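Local coordinates for isoprenyl transferase (Campylobacter jejuni, PDB 3UGS), which probably condenses isopentenyl diphosphate with an allylic diphosphate, using magnesium, to build the long polyprenyl chain of undecaprenyl diphosphate, at residues A144-E149 / N162-L167. Residues are numbered along the deposited sequence; the frame is centred on the assembly and turned at random.
Sequences AKRVIE and NLDLPL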
loop_
_atom_site.group_PDB
_atom_site.type_symbol
_atom_site.label_atom_id
_atom_site.label_comp_id
_atom_site.label_asym_id
_atom_site.label_seq_id
_atom_site.Cartn_x
_atom_site.Cartn_y
_atom_site.Cartn_z
ATOM N N ALA A 144 -17.168 -0.588 -2.214
ATOM C CA ALA A 144 -17.775 0.225 -3.299
ATOM C C ALA A 144 -19.230 -0.235 -3.614
ATOM O O ALA A 144 -20.093 0.551 -3.944
ATOM C CB ALA A 144 -16.942 0.175 -4.571
ATOM N N LYS A 145 -19.455 -1.526 -3.540
ATOM C CA LYS A 145 -20.787 -2.072 -3.796
ATOM C C LYS A 145 -21.753 -1.715 -2.663
ATOM O O LYS A 145 -22.914 -1.442 -2.898
ATOM C CB LYS A 145 -20.738 -3.575 -3.991
ATOM C CG LYS A 145 -19.945 -3.961 -5.221
ATOM C CD LYS A 145 -19.622 -5.440 -5.183
ATOM C CE LYS A 145 -19.856 -6.096 -6.534
ATOM N NZ LYS A 145 -19.957 -7.569 -6.313
ATOM N N ARG A 146 -21.250 -1.760 -1.442
ATOM C CA ARG A 146 -22.036 -1.375 -0.271
ATOM C C ARG A 146 -22.501 0.093 -0.350
ATOM O O ARG A 146 -23.599 0.465 0.087
ATOM C CB ARG A 146 -21.256 -1.544 1.030
ATOM C CG ARG A 146 -21.056 -2.959 1.490
ATOM C CD ARG A 146 -19.980 -2.995 2.603
ATOM N NE ARG A 146 -19.868 -4.323 3.183
ATOM C CZ ARG A 146 -18.764 -4.855 3.682
ATOM N NH1 ARG A 146 -17.615 -4.161 3.718
ATOM N NH2 ARG A 146 -18.817 -6.097 4.140
ATOM N N VAL A 147 -21.596 0.914 -0.863
ATOM C CA VAL A 147 -21.844 2.355 -1.043
ATOM C C VAL A 147 -22.931 2.557 -2.099
ATOM O O VAL A 147 -23.850 3.356 -1.951
ATOM C CB VAL A 147 -20.595 3.130 -1.468
ATOM C CG1 VAL A 147 -20.977 4.518 -1.966
ATOM C CG2 VAL A 147 -19.621 3.225 -0.298
ATOM N N ILE A 148 -22.779 1.817 -3.174
ATOM C CA ILE A 148 -23.747 1.800 -4.283
ATOM C C ILE A 148 -25.110 1.245 -3.834
ATOM O O ILE A 148 -26.152 1.869 -4.014
ATOM C CB ILE A 148 -23.241 1.004 -5.495
ATOM C CG1 ILE A 148 -22.249 1.884 -6.272
ATOM C CG2 ILE A 148 -24.390 0.582 -6.422
ATOM C CD1 ILE A 148 -21.632 1.176 -7.462
ATOM N N GLU A 149 -25.054 0.112 -3.178
ATOM C CA GLU A 149 -26.239 -0.550 -2.611
ATOM C C GLU A 149 -27.009 0.355 -1.623
ATOM O O GLU A 149 -28.223 0.229 -1.447
ATOM C CB GLU A 149 -25.847 -1.851 -1.915
ATOM C CG GLU A 149 -27.024 -2.657 -1.385
ATOM C CD GLU A 149 -26.580 -3.943 -0.682
ATOM O OE1 GLU A 149 -25.346 -4.219 -0.624
ATOM O OE2 GLU A 149 -27.468 -4.685 -0.186
ATOM N N ASN A 162 -17.264 2.141 4.570
ATOM C CA ASN A 162 -17.874 0.860 4.180
ATOM C C ASN A 162 -16.903 -0.297 4.002
ATOM O O ASN A 162 -17.302 -1.425 3.654
ATOM C CB ASN A 162 -18.776 1.008 2.951
ATOM C CG ASN A 162 -20.105 1.665 3.298
ATOM O OD1 ASN A 162 -21.010 0.988 3.820
ATOM N ND2 ASN A 162 -20.222 2.981 3.051
ATOM N N LEU A 163 -15.637 -0.011 4.257
ATOM C CA LEU A 163 -14.619 -1.068 4.292
ATOM C C LEU A 163 -14.973 -2.044 5.408
ATOM O O LEU A 163 -15.694 -1.723 6.317
ATOM C CB LEU A 163 -13.210 -0.528 4.466
ATOM C CG LEU A 163 -12.580 0.218 3.294
ATOM C CD1 LEU A 163 -11.415 1.047 3.816
ATOM C CD2 LEU A 163 -12.149 -0.746 2.197
ATOM N N ASP A 164 -14.502 -3.283 5.275
ATOM C CA ASP A 164 -14.624 -4.282 6.370
ATOM C C ASP A 164 -14.005 -3.689 7.640
ATOM O O ASP A 164 -14.433 -3.965 8.742
ATOM C CB ASP A 164 -13.866 -5.565 6.067
ATOM C CG ASP A 164 -14.609 -6.487 5.136
ATOM O OD1 ASP A 164 -15.782 -6.203 4.755
ATOM O OD2 ASP A 164 -14.010 -7.544 4.799
ATOM N N LEU A 165 -12.951 -2.902 7.432
ATOM C CA LEU A 165 -12.181 -2.255 8.509
ATOM C C LEU A 165 -11.834 -0.809 8.180
ATOM O O LEU A 165 -10.769 -0.512 7.662
ATOM C CB LEU A 165 -10.913 -3.048 8.838
ATOM C CG LEU A 165 -10.082 -2.570 10.032
ATOM C CD1 LEU A 165 -10.848 -2.587 11.339
ATOM C CD2 LEU A 165 -8.853 -3.446 10.104
ATOM N N PRO A 166 -12.733 0.113 8.538
ATOM C CA PRO A 166 -12.590 1.534 8.196
ATOM C C PRO A 166 -11.368 2.267 8.734
ATOM O O PRO A 166 -10.965 3.313 8.190
ATOM C CB PRO A 166 -13.873 2.152 8.786
ATOM C CG PRO A 166 -14.857 1.027 8.853
ATOM C CD PRO A 166 -14.000 -0.139 9.261
ATOM N N LEU A 167 -10.778 1.697 9.757
ATOM C CA LEU A 167 -9.703 2.373 10.528
ATOM C C LEU A 167 -8.345 2.422 9.819
ATOM O O LEU A 167 -7.762 1.399 9.439
ATOM C CB LEU A 167 -9.523 1.723 11.905
ATOM C CG LEU A 167 -8.664 2.537 12.891
ATOM C CD1 LEU A 167 -9.257 3.886 13.266
ATOM C CD2 LEU A 167 -8.443 1.721 14.139
#
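Arg146, on helix 136-149, reaches over to Asn162 and Asp164 in the loop that follows helix 156-161. Its CB points toward this loop and lies 3.8 Å from Asn162 OD1. CD of Arg146 is anti to CA (chi2 166°), which carries it outward to 3.3 Å from the backbone O of Asn162. NE passes the same oxygen without bonding it. The side chains of Arg146 and Asn162 run past one another, pointing opposite ways. At the tip, NH1 gives two hydrogen bonds. Arg146 NH1 donates to Asn162 O at 2.8 Å, tilted 17° from the carbonyl plane. NH1 of Arg146 also donates to Asp164 OD1 at 2.9 Å, as part of a salt bridge. Arg146 NH2 donates to the same Asp164 OD1 at 3.1 Å, so both terminal nitrogens share a single carboxylate oxygen. OD1 lies in the guanidinium plane, at its edge, while the carboxylate is turned 50° from that plane. NH1 comes to OD1 on the anti side, and NH2 meets it close to the line of the CG-OD1 bond. The other oxygen, OD2, is held by a salt bridge to Arg142 and by the backbone N of Gly100, and the two arginines probably keep Asp164 ionised. Beside the arginine, Val147 CG2 packs against the amide of Asn162, 3.4 Å from ND2. That nitrogen is hydrogen-bonded to Asn158 O, which ties the amide back to helix 156-161. Ala144, Lys145 and Ile148 pack on Leu154 of the second subunit, so this helix also serves the homodimer interface. The contact joins the loop leading to strand 171-175 to the far part of the helix that follows strand 126-134, in the cis-prenyltransferase (UPP synthase) fold.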